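Local coordinates for protein lipolytic enzyme, g-d-s-l (Clostridium thermocellum, PDB 2W47) that belongs to a lipolytic enzyme of the GDSL type and, as a family 6 carbohydrate-binding module, holds a glycan beside a calcium ion, at residues 59-64 with 89-94; 46-51 with 101-106. One frame throughout, in Å; residues are numbered along the deposited sequence.

Contact 1 of 2, residues 59-64 with 89-94; sequences RYANGT and GAWTTW. With AQA (4-deoxy-beta-L-threo-hex-4-enopyranuronic acid), chain B.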
loop_
_atom_site.group_PDB
_atom_site.type_symbol
_atom_site.label_atom_id
_atom_site.label_comp_id
_atom_site.label_asym_id
_atom_site.label_seq_id
_atom_site.Cartn_x
_atom_site.Cartn_y
_atom_site.Cartn_z
ATOM N N ARG A 59 -4.379 -3.912 -0.564
ATOM C CA ARG A 59 -4.701 -5.321 -0.423
ATOM C C ARG A 59 -3.385 -6.038 -0.167
ATOM O O ARG A 59 -2.453 -5.912 -0.946
ATOM C CB ARG A 59 -5.405 -5.854 -1.668
ATOM C CG ARG A 59 -5.842 -7.309 -1.548
ATOM C CD ARG A 59 -6.780 -7.720 -2.671
ATOM N NE ARG A 59 -7.377 -9.038 -2.444
ATOM C CZ ARG A 59 -6.915 -10.183 -2.944
ATOM N NH1 ARG A 59 -7.539 -11.327 -2.682
ATOM N NH2 ARG A 59 -5.825 -10.197 -3.703
ATOM N N TYR A 60 -3.308 -6.788 0.933
ATOM C CA TYR A 60 -2.031 -7.281 1.429
ATOM C C TYR A 60 -2.150 -8.659 2.069
ATOM O O TYR A 60 -3.245 -9.079 2.453
ATOM C CB TYR A 60 -1.443 -6.278 2.435
ATOM C CG TYR A 60 -2.009 -6.437 3.825
ATOM C CD1 TYR A 60 -1.336 -7.195 4.776
ATOM C CD2 TYR A 60 -3.218 -5.850 4.182
ATOM C CE1 TYR A 60 -1.848 -7.366 6.050
ATOM C CE2 TYR A 60 -3.744 -6.019 5.468
ATOM C CZ TYR A 60 -3.042 -6.775 6.382
ATOM O OH TYR A 60 -3.537 -6.970 7.654
ATOM N N ALA A 61 -1.017 -9.347 2.189
ATOM C CA ALA A 61 -0.949 -10.584 2.944
ATOM C C ALA A 61 0.186 -10.504 3.934
ATOM O O ALA A 61 1.216 -9.898 3.665
ATOM C CB ALA A 61 -0.780 -11.789 2.014
ATOM N N ASN A 62 -0.007 -11.122 5.094
ATOM C CA ASN A 62 1.034 -11.211 6.110
ATOM C C ASN A 62 0.897 -12.564 6.785
ATOM O O ASN A 62 0.070 -12.748 7.688
ATOM C CB ASN A 62 0.932 -10.055 7.111
ATOM C CG ASN A 62 1.985 -10.129 8.200
ATOM O OD1 ASN A 62 2.797 -11.055 8.220
ATOM N ND2 ASN A 62 1.957 -9.174 9.129
ATOM N N GLY A 63 1.719 -13.508 6.336
ATOM C CA GLY A 63 1.648 -14.882 6.826
ATOM C C GLY A 63 2.503 -15.133 8.049
ATOM O O GLY A 63 2.739 -16.281 8.407
ATOM N N THR A 64 2.968 -14.061 8.685
ATOM C CA THR A 64 3.620 -14.176 9.985
ATOM C C THR A 64 2.647 -13.716 11.061
ATOM O O THR A 64 1.624 -13.101 10.770
ATOM C CB THR A 64 4.916 -13.338 10.088
ATOM O OG1 THR A 64 4.591 -11.957 10.303
ATOM C CG2 THR A 64 5.796 -13.490 8.838
ATOM N N GLY A 89 -2.860 -14.405 8.626
ATOM C CA GLY A 89 -2.901 -15.835 8.943
ATOM C C GLY A 89 -2.110 -16.732 8.017
ATOM O O GLY A 89 -1.341 -17.575 8.464
ATOM N N ALA A 90 -2.349 -16.587 6.725
ATOM C CA ALA A 90 -1.662 -17.374 5.709
ATOM C C ALA A 90 -1.173 -16.431 4.631
ATOM O O ALA A 90 -1.759 -15.364 4.428
ATOM C CB ALA A 90 -2.591 -18.398 5.113
ATOM N N TRP A 91 -0.118 -16.836 3.925
ATOM C CA TRP A 91 0.427 -16.024 2.830
ATOM C C TRP A 91 -0.523 -15.952 1.643
ATOM O O TRP A 91 -0.364 -15.108 0.766
ATOM C CB TRP A 91 1.798 -16.536 2.387
ATOM C CG TRP A 91 2.870 -16.189 3.373
ATOM C CD1 TRP A 91 3.573 -17.056 4.162
ATOM C CD2 TRP A 91 3.346 -14.875 3.697
ATOM N NE1 TRP A 91 4.466 -16.367 4.950
ATOM C CE2 TRP A 91 4.351 -15.027 4.683
ATOM C CE3 TRP A 91 3.032 -13.585 3.243
ATOM C CZ2 TRP A 91 5.033 -13.937 5.232
ATOM C CZ3 TRP A 91 3.720 -12.499 3.789
ATOM C CH2 TRP A 91 4.701 -12.685 4.777
ATOM N N THR A 92 -1.517 -16.834 1.632
ATOM C CA THR A 92 -2.519 -16.881 0.569
ATOM C C THR A 92 -3.856 -16.258 0.999
ATOM O O THR A 92 -4.847 -16.320 0.265
ATOM C CB THR A 92 -2.750 -18.332 0.107
ATOM O OG1 THR A 92 -3.085 -19.134 1.249
ATOM C CG2 THR A 92 -1.498 -18.893 -0.555
ATOM N N THR A 93 -3.872 -15.656 2.191
ATOM C CA THR A 93 -5.030 -14.918 2.662
ATOM C C THR A 93 -4.743 -13.427 2.583
ATOM O O THR A 93 -3.806 -12.930 3.208
ATOM C CB THR A 93 -5.423 -15.319 4.090
ATOM O OG1 THR A 93 -5.730 -16.717 4.094
ATOM C CG2 THR A 93 -6.653 -14.544 4.535
ATOM N N TRP A 94 -5.545 -12.738 1.781
ATOM C CA TRP A 94 -5.321 -11.341 1.461
ATOM C C TRP A 94 -6.423 -10.498 2.074
ATOM O O TRP A 94 -7.612 -10.732 1.823
ATOM C CB TRP A 94 -5.286 -11.137 -0.053
ATOM C CG TRP A 94 -4.230 -11.940 -0.745
ATOM C CD1 TRP A 94 -4.308 -13.265 -1.108
ATOM C CD2 TRP A 94 -2.935 -11.485 -1.173
ATOM N NE1 TRP A 94 -3.143 -13.654 -1.733
ATOM C CE2 TRP A 94 -2.287 -12.583 -1.781
ATOM C CE3 TRP A 94 -2.256 -10.259 -1.096
ATOM C CZ2 TRP A 94 -0.998 -12.488 -2.317
ATOM C CZ3 TRP A 94 -0.962 -10.172 -1.625
ATOM C CH2 TRP A 94 -0.355 -11.280 -2.225
HETATM O O6A AQA B . 8.497 -13.154 4.989
HETATM C C6 AQA B . 8.082 -12.835 3.840
HETATM O O6B AQA B . 8.029 -11.640 3.451
HETATM C C5 AQA B . 7.678 -13.798 3.011
HETATM O O5 AQA B . 7.730 -15.163 3.519
HETATM C C4 AQA B . 7.216 -13.512 1.771
HETATM C C3 AQA B . 6.980 -14.625 0.769
HETATM O O3 AQA B . 6.028 -14.240 -0.233
HETATM C C2 AQA B . 6.470 -15.839 1.535
HETATM O O2 AQA B . 6.246 -16.943 0.657
HETATM C C1 AQA B . 7.484 -16.237 2.604
HETATM O O HOH W 1 -9.240 -11.173 -0.377
HETATM O O HOH W 2 0.267 -16.428 10.468
#

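Contact 2 of 2, residues 46-51 with 101-106; sequences VNAPSS and ANLNQG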
loop_
_atom_site.group_PDB
_atom_site.type_symbol
_atom_site.label_atom_id
_atom_site.label_comp_id
_atom_site.label_asym_id
_atom_site.label_seq_id
_atom_site.Cartn_x
_atom_site.Cartn_y
_atom_site.Cartn_z
ATOM N N VAL A 46 -0.299 8.549 -8.003
ATOM C CA VAL A 46 -1.749 8.424 -7.910
ATOM C C VAL A 46 -2.420 9.710 -8.363
ATOM O O VAL A 46 -2.097 10.793 -7.881
ATOM C CB VAL A 46 -2.161 8.058 -6.461
ATOM C CG1 VAL A 46 -3.685 8.094 -6.274
ATOM C CG2 VAL A 46 -1.647 6.674 -6.118
ATOM N N ASN A 47 -3.340 9.561 -9.313
ATOM C CA ASN A 47 -4.112 10.689 -9.812
ATOM C C ASN A 47 -5.296 11.001 -8.906
ATOM O O ASN A 47 -5.998 10.097 -8.459
ATOM C CB ASN A 47 -4.614 10.384 -11.226
ATOM C CG ASN A 47 -5.535 11.464 -11.768
ATOM O OD1 ASN A 47 -6.731 11.245 -11.950
ATOM N ND2 ASN A 47 -4.978 12.632 -12.018
ATOM N N ALA A 48 -5.504 12.284 -8.643
ATOM C CA ALA A 48 -6.729 12.746 -7.994
ATOM C C ALA A 48 -7.433 13.691 -8.968
ATOM O O ALA A 48 -6.888 14.749 -9.300
ATOM C CB ALA A 48 -6.416 13.448 -6.676
ATOM N N PRO A 49 -8.634 13.309 -9.451
ATOM C CA PRO A 49 -9.365 14.179 -10.386
ATOM C C PRO A 49 -9.669 15.545 -9.787
ATOM O O PRO A 49 -9.733 16.538 -10.512
ATOM C CB PRO A 49 -10.666 13.413 -10.635
ATOM C CG PRO A 49 -10.336 11.997 -10.336
ATOM C CD PRO A 49 -9.359 12.051 -9.201
ATOM N N SER A 50 -9.856 15.580 -8.471
ATOM C CA SER A 50 -10.084 16.813 -7.740
ATOM C C SER A 50 -9.411 16.725 -6.381
ATOM O O SER A 50 -9.198 15.629 -5.853
ATOM C CB SER A 50 -11.588 17.075 -7.573
ATOM O OG SER A 50 -12.251 15.948 -7.026
ATOM N N SER A 51 -9.058 17.875 -5.822
ATOM C CA SER A 51 -8.485 17.911 -4.488
ATOM C C SER A 51 -9.535 17.471 -3.485
ATOM O O SER A 51 -10.717 17.782 -3.634
ATOM C CB SER A 51 -7.967 19.303 -4.149
ATOM O OG SER A 51 -6.953 19.683 -5.061
ATOM N N ALA A 101 -6.805 9.991 3.194
ATOM C CA ALA A 101 -5.806 11.044 3.082
ATOM C C ALA A 101 -6.265 12.117 2.126
ATOM O O ALA A 101 -6.999 11.840 1.177
ATOM C CB ALA A 101 -4.482 10.454 2.599
ATOM N N ASN A 102 -5.820 13.344 2.385
ATOM C CA ASN A 102 -6.080 14.443 1.474
ATOM C C ASN A 102 -5.091 14.404 0.320
ATOM O O ASN A 102 -3.878 14.317 0.535
ATOM C CB ASN A 102 -6.012 15.787 2.201
ATOM C CG ASN A 102 -7.216 16.031 3.096
ATOM O OD1 ASN A 102 -7.100 16.649 4.154
ATOM N ND2 ASN A 102 -8.381 15.546 2.675
ATOM N N LEU A 103 -5.622 14.439 -0.897
ATOM C CA LEU A 103 -4.810 14.452 -2.113
ATOM C C LEU A 103 -5.043 15.753 -2.868
ATOM O O LEU A 103 -6.112 16.361 -2.752
ATOM C CB LEU A 103 -5.157 13.267 -3.025
ATOM C CG LEU A 103 -5.020 11.842 -2.465
ATOM C CD1 LEU A 103 -5.277 10.833 -3.572
ATOM C CD2 LEU A 103 -3.656 11.610 -1.815
ATOM N N ASN A 104 -4.042 16.173 -3.639
ATOM C CA ASN A 104 -4.145 17.361 -4.491
ATOM C C ASN A 104 -4.579 16.974 -5.893
ATOM O O ASN A 104 -4.235 15.898 -6.373
ATOM C CB ASN A 104 -2.791 18.072 -4.581
ATOM C CG ASN A 104 -2.179 18.358 -3.228
ATOM O OD1 ASN A 104 -2.765 19.051 -2.397
ATOM N ND2 ASN A 104 -0.974 17.845 -3.009
ATOM N N GLN A 105 -5.314 17.854 -6.572
ATOM C CA GLN A 105 -5.661 17.607 -7.969
ATOM C C GLN A 105 -4.391 17.324 -8.766
ATOM O O GLN A 105 -3.398 18.049 -8.647
ATOM C CB GLN A 105 -6.421 18.794 -8.580
ATOM C CG GLN A 105 -6.959 18.504 -9.980
ATOM C CD GLN A 105 -7.835 19.615 -10.534
ATOM O OE1 GLN A 105 -9.037 19.429 -10.726
ATOM N NE2 GLN A 105 -7.234 20.766 -10.805
ATOM N N GLY A 106 -4.436 16.266 -9.567
ATOM C CA GLY A 106 -3.281 15.844 -10.338
ATOM C C GLY A 106 -2.568 14.703 -9.645
ATOM O O GLY A 106 -3.195 13.871 -8.990
#

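Contact 1 of 2, residues 59-64 with 89-94
Arg59 and Trp94 meet through two torsions: in Arg59 CG stands anti to the backbone N (chi1 -177°) and the chain runs extended to NE, while in Trp94 CG lies anti to the carbonyl carbon (chi1 -59°). These bring the guanidinium to the start of the tryptophan, where it lies flat, Arg59 CZ 3.5 Å from Trp94 CB; the guanidinium and indole planes are 14° apart. CB sits over the middle of the guanidinium, and Arg59 NH2 reaches one ring face toward its rim. Ala61 covers the opposite face, its CB 3.8 Å from the centroid of the six-membered ring of Trp94 in a CH-pi contact. The polar ends are held from outside: Arg59 NH2 by a salt bridge to Asp124, Trp94 NE1 by the carbonyl of Ala24.

Farther along, the backbone of Gly63 lies across one face of Trp91. Gly63 CA is 3.5 Å from the centroid of the five-membered ring of Trp91, a position in which a CB would run into Trp91 CD1. Thr64 CG2 comes in obliquely, 3.7 Å from Trp91 CZ2. Asn62 shapes this turn, an Asx turn: its OD1 takes Thr64 N at 3.0 Å, above the carbonyl plane, and Thr64 OG1 on an in-plane lone pair, while the carbonyls of Ala66 and Phe85 hold its ND2.

On its other face Trp91 carries the sugar AQA, whose O5 is 3.4 Å from Trp91 CZ2; Glu20, Asn23, Asn36, Arg68 and Asn122 hydrogen-bond the same sugar. Direct hydrogen bonding between the segments is slight, a weak Gly89 N to Asn62 O bond of 3.5 Å; one water joins Arg59 NH1 to Trp94 O. The chemistry implies a pocket wall built on face contacts: main chain behind the indole, sugar in front.

Contact 2 of 2, residues 46-51 with 101-106
Ala48 and Gly106 form an antiparallel hydrogen-bonded pair, Ala48 N to Gly106 O at 2.8 Å and Gly106 N to Ala48 O at 2.9 Å, both nearly straight. The pair joins strands 41-48 and 106-114 within one sheet of the beta-sandwich, at the end where the chain leaves this sheet after Ala48 and enters it at Gly106. Gly106 has backbone angles (99°/-147°) at which a side chain would collide with the carbonyl oxygen of Gln105.

On the inner side of the pair, Ala48 CB packs on Leu103 CB at 3.9 Å. Deeper in, Val46 CG1 meets Leu103 CD1 at 4.2 Å, the two side chains crossing at about a right angle. These apolar groups face the interior between the sheets, where Tyr54 and Ile110 also touch Leu103. Asn104 O comes within 3.3 Å of Ala48 CB, so the crossing chain lies close over the alanine. Toward the surface, Gln105 runs extended past Pro49, its CG 3.4 Å from Pro49 O. Ser51 turns OG anti to its own carbonyl carbon (chi1 -61°), which points the hydroxyl at the neighbouring turn: Ser51 OG accepts Gln105 N at 2.9 Å.

Overall arrangement
The two contacts lie at opposite ends of the beta-sandwich, their centres 29 Å apart and their nearest atoms about 12 Å. They share elements of the same sheet: strands 52-61 and 95-103, neighbours in it, run between the two contacts in opposite directions. Both contacts are partly buried, but contact 2 has more exposed residues and only a small apolar patch reaching the core. Their chemistry follows the place. Contact 1, at the glycan end, rests on aromatic and guanidinium faces, with little direct hydrogen bonding; contact 2, at the far end, rests on strand-pair and serine-to-backbone hydrogen bonds that tie two sheet-to-sheet connections together.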